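Local coordinates for protein cell-binding factor 2 (Campylobacter jejuni, PDB 3RFW) that acts as a SurA-like chaperone and probably catalyses cis-trans isomerisation of peptidyl-prolyl bonds in its protein substrates, at residues Ile45-Asp48 with Leu49-Asp53; Thr14-Ser17 with Glu18-Pro22; Ile76-Asn79 with Val80-Lys84. All coordinates share one frame; numbering follows the deposited sequence.

Contact 1 of 3, residues Ile45-Asp48 with Leu49-Asp53; sequences IMQD and LILQD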
loop_
_atom_site.group_PDB
_atom_site.type_symbol
_atom_site.label_atom_id
_atom_site.label_comp_id
_atom_site.label_asym_id
_atom_site.label_seq_id
_atom_site.Cartn_x
_atom_site.Cartn_y
_atom_site.Cartn_z
ATOM N N ILE A 45 -7.628 21.703 -26.741
ATOM C CA ILE A 45 -7.351 21.940 -28.177
ATOM C C ILE A 45 -6.368 20.902 -28.725
ATOM O O ILE A 45 -6.509 20.368 -29.828
ATOM C CB ILE A 45 -6.797 23.409 -28.370
ATOM C CG1 ILE A 45 -7.954 24.409 -28.174
ATOM C CG2 ILE A 45 -6.146 23.542 -29.736
ATOM C CD1 ILE A 45 -7.544 25.854 -27.939
ATOM N N MET A 46 -5.388 20.554 -27.914
ATOM C CA MET A 46 -4.410 19.537 -28.308
ATOM C C MET A 46 -5.087 18.174 -28.458
ATOM O O MET A 46 -4.868 17.465 -29.460
ATOM C CB MET A 46 -3.258 19.485 -27.288
ATOM C CG MET A 46 -2.355 18.239 -27.389
ATOM S SD MET A 46 -1.277 18.461 -28.814
ATOM C CE MET A 46 -0.278 19.806 -28.144
ATOM N N GLN A 47 -5.910 17.810 -27.475
ATOM C CA GLN A 47 -6.805 16.627 -27.575
ATOM C C GLN A 47 -7.674 16.700 -28.838
ATOM O O GLN A 47 -7.689 15.799 -29.622
ATOM C CB GLN A 47 -7.676 16.504 -26.291
ATOM C CG GLN A 47 -8.705 15.335 -26.257
ATOM C CD GLN A 47 -10.116 15.720 -26.768
ATOM O OE1 GLN A 47 -10.427 16.895 -27.030
ATOM N NE2 GLN A 47 -10.981 14.727 -26.868
ATOM N N ASP A 48 -8.180 17.873 -29.153
ATOM C CA ASP A 48 -9.034 18.001 -30.325
ATOM C C ASP A 48 -8.314 17.776 -31.637
ATOM O O ASP A 48 -8.827 17.134 -32.570
ATOM C CB ASP A 48 -9.726 19.338 -30.319
ATOM C CG ASP A 48 -10.801 19.432 -31.385
ATOM O OD1 ASP A 48 -11.888 18.857 -31.183
ATOM O OD2 ASP A 48 -10.543 20.066 -32.437
ATOM N N LEU A 49 -7.050 18.174 -31.653
ATOM C CA LEU A 49 -6.265 18.110 -32.864
ATOM C C LEU A 49 -5.751 16.710 -33.018
ATOM O O LEU A 49 -5.545 16.264 -34.118
ATOM C CB LEU A 49 -5.083 19.110 -32.817
ATOM C CG LEU A 49 -5.523 20.582 -32.974
ATOM C CD1 LEU A 49 -4.386 21.589 -32.639
ATOM C CD2 LEU A 49 -6.061 20.847 -34.383
ATOM N N ILE A 50 -5.512 16.017 -31.916
ATOM C CA ILE A 50 -5.095 14.623 -32.028
ATOM C C ILE A 50 -6.287 13.799 -32.599
ATOM O O ILE A 50 -6.110 12.933 -33.451
ATOM C CB ILE A 50 -4.685 14.070 -30.678
ATOM C CG1 ILE A 50 -3.297 14.586 -30.286
ATOM C CG2 ILE A 50 -4.751 12.550 -30.719
ATOM C CD1 ILE A 50 -2.986 14.520 -28.823
ATOM N N LEU A 51 -7.502 14.129 -32.177
ATOM C CA LEU A 51 -8.716 13.458 -32.733
ATOM C C LEU A 51 -8.839 13.670 -34.246
ATOM O O LEU A 51 -9.050 12.726 -34.991
ATOM C CB LEU A 51 -9.994 13.990 -32.047
ATOM C CG LEU A 51 -10.286 13.539 -30.600
ATOM C CD1 LEU A 51 -11.487 14.286 -30.036
ATOM C CD2 LEU A 51 -10.500 11.997 -30.451
ATOM N N GLN A 52 -8.675 14.918 -34.690
ATOM C CA GLN A 52 -8.690 15.238 -36.119
ATOM C C GLN A 52 -7.595 14.527 -36.877
ATOM O O GLN A 52 -7.807 14.018 -37.971
ATOM C CB GLN A 52 -8.566 16.747 -36.330
ATOM C CG GLN A 52 -9.705 17.556 -35.706
ATOM C CD GLN A 52 -9.638 19.028 -36.102
ATOM O OE1 GLN A 52 -9.830 19.949 -35.277
ATOM N NE2 GLN A 52 -9.384 19.254 -37.373
ATOM N N ASP A 53 -6.410 14.448 -36.287
ATOM C CA ASP A 53 -5.360 13.724 -36.958
ATOM C C ASP A 53 -5.609 12.205 -37.037
ATOM O O ASP A 53 -5.319 11.565 -38.071
ATOM C CB ASP A 53 -3.994 14.044 -36.376
ATOM C CG ASP A 53 -2.880 13.802 -37.374
ATOM O OD1 ASP A 53 -1.917 13.094 -37.045
ATOM O OD2 ASP A 53 -3.045 14.210 -38.535
#
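Ile-45 and Leu-49 are joined in a regular alpha-helical turn within helix 34-56: Leu-49 N donates to Ile-45 O at 2.9 Å, and the next three i to i+4 bonds run from Ile-50, Leu-51 and Gln-52 to Met-46, Gln-47 and Asp-48. A weak second interaction ties Leu-49 N to Met-46 O. One turn apart, Ile-45 and Leu-49 lie alongside each other and point the same way, with methyl CG2 of Ile-45 3.9 Å from Leu-49 CD1. The CG of Leu-49 sits beside its own backbone N (chi1 -73°), which lays the branch over the carbonyl of Ile-45, CG to O 3.3 Å. Met-46 and Ile-50 are turned across one another instead; Met-46 touches with its CG, anti to the backbone N (chi1 166°), 4.0 Å from Ile-50 CD1; beyond it the chain bends at chi2 and chi3. On the more polar flank the carboxylate of Asp-48 and the amide of Gln-52 are steeply inclined, their planes 76° apart. Ile-45 and Leu-49 rest on Val-6 of strand 2-6, whereas Ile-50 meets Tyr-81 and Ile-45 also Tyr-251 of the second subunit. The pattern is that of a helix packed between its own beta-hairpin and the second subunit, with Ile-45 touching both.

Contact 2 of 3, residues Thr14-Ser17 with Glu18-Pro22; sequences TEVS and EFFAP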
loop_
_atom_site.group_PDB
_atom_site.type_symbol
_atom_site.label_atom_id
_atom_site.label_comp_id
_atom_site.label_asym_id
_atom_site.label_seq_id
_atom_site.Cartn_x
_atom_site.Cartn_y
_atom_site.Cartn_z
ATOM N N THR A 14 -18.259 25.373 -22.509
ATOM C CA THR A 14 -19.069 24.188 -22.279
ATOM C C THR A 14 -18.341 22.865 -22.537
ATOM O O THR A 14 -18.439 21.919 -21.733
ATOM C CB THR A 14 -20.314 24.206 -23.215
ATOM O OG1 THR A 14 -20.882 25.525 -23.254
ATOM C CG2 THR A 14 -21.365 23.220 -22.725
ATOM N N GLU A 15 -17.752 22.730 -23.721
ATOM C CA GLU A 15 -17.110 21.475 -24.064
ATOM C C GLU A 15 -15.791 21.282 -23.307
ATOM O O GLU A 15 -15.416 20.157 -23.032
ATOM C CB GLU A 15 -16.914 21.330 -25.576
ATOM C CG GLU A 15 -15.849 22.273 -26.177
ATOM C CD GLU A 15 -15.941 22.355 -27.699
ATOM O OE1 GLU A 15 -16.471 23.367 -28.184
ATOM O OE2 GLU A 15 -15.501 21.410 -28.405
ATOM N N VAL A 16 -15.073 22.373 -23.028
ATOM C CA VAL A 16 -13.870 22.293 -22.227
ATOM C C VAL A 16 -14.225 21.843 -20.805
ATOM O O VAL A 16 -13.615 20.926 -20.254
ATOM C CB VAL A 16 -13.170 23.638 -22.160
ATOM C CG1 VAL A 16 -11.982 23.541 -21.197
ATOM C CG2 VAL A 16 -12.690 24.077 -23.610
ATOM N N SER A 17 -15.164 22.572 -20.212
ATOM C CA SER A 17 -15.746 22.269 -18.928
ATOM C C SER A 17 -16.238 20.820 -18.791
ATOM O O SER A 17 -15.844 20.133 -17.854
ATOM C CB SER A 17 -16.873 23.258 -18.638
ATOM O OG SER A 17 -17.499 22.971 -17.401
ATOM N N GLU A 18 -16.987 20.318 -19.775
ATOM C CA GLU A 18 -17.444 18.935 -19.733
ATOM C C GLU A 18 -16.307 17.944 -19.850
ATOM O O GLU A 18 -16.334 16.872 -19.215
ATOM C CB GLU A 18 -18.510 18.653 -20.800
ATOM C CG GLU A 18 -19.719 19.581 -20.687
ATOM C CD GLU A 18 -21.025 18.959 -21.196
ATOM O OE1 GLU A 18 -21.680 18.252 -20.388
ATOM O OE2 GLU A 18 -21.442 19.273 -22.353
ATOM N N PHE A 19 -15.308 18.273 -20.670
ATOM C CA PHE A 19 -14.153 17.377 -20.792
ATOM C C PHE A 19 -13.425 17.239 -19.439
ATOM O O PHE A 19 -12.940 16.168 -19.124
ATOM C CB PHE A 19 -13.183 17.854 -21.883
ATOM C CG PHE A 19 -12.008 16.941 -22.099
ATOM C CD1 PHE A 19 -12.155 15.742 -22.797
ATOM C CD2 PHE A 19 -10.743 17.288 -21.621
ATOM C CE1 PHE A 19 -11.089 14.866 -22.954
ATOM C CE2 PHE A 19 -9.644 16.481 -21.880
ATOM C CZ PHE A 19 -9.812 15.241 -22.523
ATOM N N PHE A 20 -13.307 18.328 -18.675
ATOM C CA PHE A 20 -12.489 18.291 -17.458
ATOM C C PHE A 20 -13.280 18.051 -16.160
ATOM O O PHE A 20 -12.696 17.895 -15.092
ATOM C CB PHE A 20 -11.624 19.551 -17.320
ATOM C CG PHE A 20 -10.487 19.603 -18.280
ATOM C CD1 PHE A 20 -9.423 18.726 -18.158
ATOM C CD2 PHE A 20 -10.515 20.478 -19.339
ATOM C CE1 PHE A 20 -8.387 18.754 -19.070
ATOM C CE2 PHE A 20 -9.489 20.514 -20.251
ATOM C CZ PHE A 20 -8.432 19.622 -20.142
ATOM N N ALA A 21 -14.605 18.069 -16.249
ATOM C CA ALA A 21 -15.459 17.895 -15.071
ATOM C C ALA A 21 -15.094 16.680 -14.179
ATOM O O ALA A 21 -14.998 16.818 -12.976
ATOM C CB ALA A 21 -16.940 17.881 -15.466
ATOM N N PRO A 22 -14.766 15.533 -14.780
ATOM C CA PRO A 22 -14.288 14.422 -13.945
ATOM C C PRO A 22 -13.087 14.816 -13.088
ATOM O O PRO A 22 -13.090 14.576 -11.877
ATOM C CB PRO A 22 -13.869 13.355 -14.963
ATOM C CG PRO A 22 -14.719 13.663 -16.188
ATOM C CD PRO A 22 -14.895 15.160 -16.202
#
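Val-16 meets the ring of Phe-20 at its edge, in the ring plane, with CG1 3.9 Å from Phe-20 CD2. One face of the same ring is covered by the neighbouring Phe-19, whose CD2 stands 3.5 Å above the Phe-20 ring plane, over its centre. Phe-20 CD2 in turn lies at the edge of the Phe-19 ring, in its plane, so that Phe-19 presents an edge to the face of Phe-20. Their different first torsions bring this about: CG of Phe-19 is anti to its backbone N (chi1 -177°), whereas CG of Phe-20 is anti to its carbonyl carbon (chi1 -72°). Phe-19 also makes an edge-to-face contact with Tyr-44, and Phe-20 packs on Leu-40 and Gln-43, all on helix 34-56.

In the backbone, Phe-19 N reaches Glu-15 O at 3.0 Å from above the carbonyl plane. Phe-20 N is shared between Val-16 O at 3.1 Å and, weakly, Ser-17 O. Ala-21 N has a short but bent, weak bond to Ser-17 O, 2.9 Å at 124°; the helix then kinks at Pro-22, whose ring nitrogen has no hydrogen to give. At the other end Glu-15 holds Tyr-44 OH with OE2 and Ser-12 N with OE1. The latter bond is consistent with one half of a capping box at the N-terminus of this short helix, followed by a proline kink at Pro-22.

Contact 3 of 3, residues Ile76-Asn79 with Val80-Lys84; sequences ILVN and VYQEK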
loop_
_atom_site.group_PDB
_atom_site.type_symbol
_atom_site.label_atom_id
_atom_site.label_comp_id
_atom_site.label_asym_id
_atom_site.label_seq_id
_atom_site.Cartn_x
_atom_site.Cartn_y
_atom_site.Cartn_z
ATOM N N ILE A 76 -20.911 0.519 -20.596
ATOM C CA ILE A 76 -21.524 1.724 -20.064
ATOM C C ILE A 76 -23.029 1.544 -19.901
ATOM O O ILE A 76 -23.604 2.007 -18.930
ATOM C CB ILE A 76 -21.264 2.966 -20.955
ATOM C CG1 ILE A 76 -19.771 3.322 -20.966
ATOM C CG2 ILE A 76 -22.160 4.087 -20.507
ATOM C CD1 ILE A 76 -19.320 4.229 -22.213
ATOM N N LEU A 77 -23.681 0.906 -20.860
ATOM C CA LEU A 77 -25.139 0.638 -20.727
ATOM C C LEU A 77 -25.460 -0.243 -19.478
ATOM O O LEU A 77 -26.436 0.001 -18.760
ATOM C CB LEU A 77 -25.667 -0.072 -21.983
ATOM C CG LEU A 77 -27.198 -0.137 -22.115
ATOM C CD1 LEU A 77 -27.809 1.260 -21.992
ATOM C CD2 LEU A 77 -27.663 -0.832 -23.411
ATOM N N VAL A 78 -24.657 -1.284 -19.251
ATOM C CA VAL A 78 -24.843 -2.172 -18.112
ATOM C C VAL A 78 -24.682 -1.371 -16.826
ATOM O O VAL A 78 -25.459 -1.517 -15.900
ATOM C CB VAL A 78 -23.865 -3.348 -18.152
ATOM C CG1 VAL A 78 -23.801 -4.074 -16.778
ATOM C CG2 VAL A 78 -24.252 -4.315 -19.224
ATOM N N ASN A 79 -23.742 -0.434 -16.819
ATOM C CA ASN A 79 -23.480 0.365 -15.637
ATOM C C ASN A 79 -24.596 1.358 -15.377
ATOM O O ASN A 79 -24.982 1.586 -14.238
ATOM C CB ASN A 79 -22.162 1.105 -15.807
ATOM C CG ASN A 79 -21.728 1.803 -14.549
ATOM O OD1 ASN A 79 -21.979 2.991 -14.373
ATOM N ND2 ASN A 79 -21.137 1.049 -13.625
ATOM N N VAL A 80 -25.117 1.972 -16.432
ATOM C CA VAL A 80 -26.255 2.867 -16.286
ATOM C C VAL A 80 -27.473 2.083 -15.744
ATOM O O VAL A 80 -28.151 2.541 -14.863
ATOM C CB VAL A 80 -26.616 3.542 -17.642
ATOM C CG1 VAL A 80 -27.923 4.338 -17.506
ATOM C CG2 VAL A 80 -25.412 4.468 -18.154
ATOM N N TYR A 81 -27.691 0.875 -16.249
ATOM C CA TYR A 81 -28.743 -0.010 -15.743
ATOM C C TYR A 81 -28.593 -0.259 -14.240
ATOM O O TYR A 81 -29.550 -0.098 -13.510
ATOM C CB TYR A 81 -28.701 -1.334 -16.502
ATOM C CG TYR A 81 -29.864 -2.276 -16.250
ATOM C CD1 TYR A 81 -29.752 -3.339 -15.346
ATOM C CD2 TYR A 81 -31.063 -2.133 -16.948
ATOM C CE1 TYR A 81 -30.826 -4.232 -15.146
ATOM C CE2 TYR A 81 -32.130 -3.006 -16.746
ATOM C CZ TYR A 81 -31.989 -4.078 -15.882
ATOM O OH TYR A 81 -33.060 -4.920 -15.693
ATOM N N GLN A 82 -27.389 -0.596 -13.773
ATOM C CA GLN A 82 -27.199 -0.958 -12.379
ATOM C C GLN A 82 -27.205 0.269 -11.501
ATOM O O GLN A 82 -27.699 0.231 -10.352
ATOM C CB GLN A 82 -25.916 -1.775 -12.204
ATOM C CG GLN A 82 -25.884 -2.973 -13.132
ATOM C CD GLN A 82 -24.549 -3.659 -13.147
ATOM O OE1 GLN A 82 -23.520 -3.011 -12.985
ATOM N NE2 GLN A 82 -24.553 -4.985 -13.302
ATOM N N GLU A 83 -26.835 1.396 -12.100
ATOM C CA GLU A 83 -26.977 2.699 -11.449
ATOM C C GLU A 83 -28.419 3.168 -11.229
ATOM O O GLU A 83 -28.719 3.711 -10.174
ATOM C CB GLU A 83 -26.192 3.776 -12.208
ATOM C CG GLU A 83 -24.757 3.930 -11.740
ATOM C CD GLU A 83 -24.551 5.216 -10.930
ATOM O OE1 GLU A 83 -24.334 5.112 -9.691
ATOM O OE2 GLU A 83 -24.642 6.324 -11.541
ATOM N N LYS A 84 -29.315 2.977 -12.199
ATOM C CA LYS A 84 -30.731 3.211 -11.926
ATOM C C LYS A 84 -31.241 2.318 -10.767
ATOM O O LYS A 84 -31.980 2.775 -9.904
ATOM C CB LYS A 84 -31.605 3.008 -13.163
ATOM C CG LYS A 84 -31.159 3.779 -14.403
ATOM C CD LYS A 84 -31.356 5.258 -14.212
ATOM C CE LYS A 84 -31.393 5.943 -15.565
ATOM N NZ LYS A 84 -31.731 7.379 -15.415
#
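Asn-79 and Val-80, with Val-78 just before them, lie in the C-terminal half of the amphipathic helix 63-86, and these three have the most surface buried within the turn. Much of the burial of Asn-79 and Val-80 comes from their adjacency in the chain, CB of Asn-79 lying 3.1 Å from Val-80 N. Four consecutive i to i+4 hydrogen bonds hold the turn, from Val-80 N to Ile-76 O through to Glu-83 N to Asn-79 O, the last at 2.8 Å. No weak member appears in the series.

Val-80 looks back along the helix with CG2, which stands beside its own backbone N. This methyl sits 3.2 Å from Ile-76 O and also meets CG2 of Ile-76, the two side chains crossing rather than running together. Val-78 behaves differently: it and Gln-82 lie alongside each other, pointing the same way, and its CG1 is covered by the flat amide end, 3.7 Å from Gln-82 CD. Gln-82 can reach back because its CG lies beside the backbone N (chi1 -53°) and the chain is extended beyond it.

The faces of the helix have different neighbours. Gln-82 touches Ile-236 of helix 216-246, where Leu-243 receives Tyr-81, while Val-78 packs on Leu-51 and Leu-77 on Ala-54 of the second subunit. Tyr-81 OH is hydrogen-bonded to Asp-53 OD1 of that subunit, and Lys-84 NZ forms a salt bridge with its Asp-62. On the exposed side, the Asn-79 amide and Glu-83 carboxylate are only 20° from coplanar, and Asn-79 OD1 lies 3.9 Å from Glu-83 CG.

In the fold
The three contacts lie in successive helices, 13-24, 34-56 and 63-86, on the same side of the chain's centre. Contacts 1 and 2 have centres about 15 Å apart and touch directly, Phe-19 CZ packing 3.9 Å from Gln-47 CG. Contact 3 stays clear of both within one chain, its nearest atoms about 14 Å from contact 1 and about 12 Å from contact 2. Across the dimer the helices do meet: helix 63-86 of each subunit packs on helix 34-56 of the other, and Arg-71 of the second subunit binds Glu-18 O in contact 2. None of the three contributes to the four-stranded sheet of strands 108-120, 164-168, 188-196 and 199-213, which belongs to the probable isomerase part.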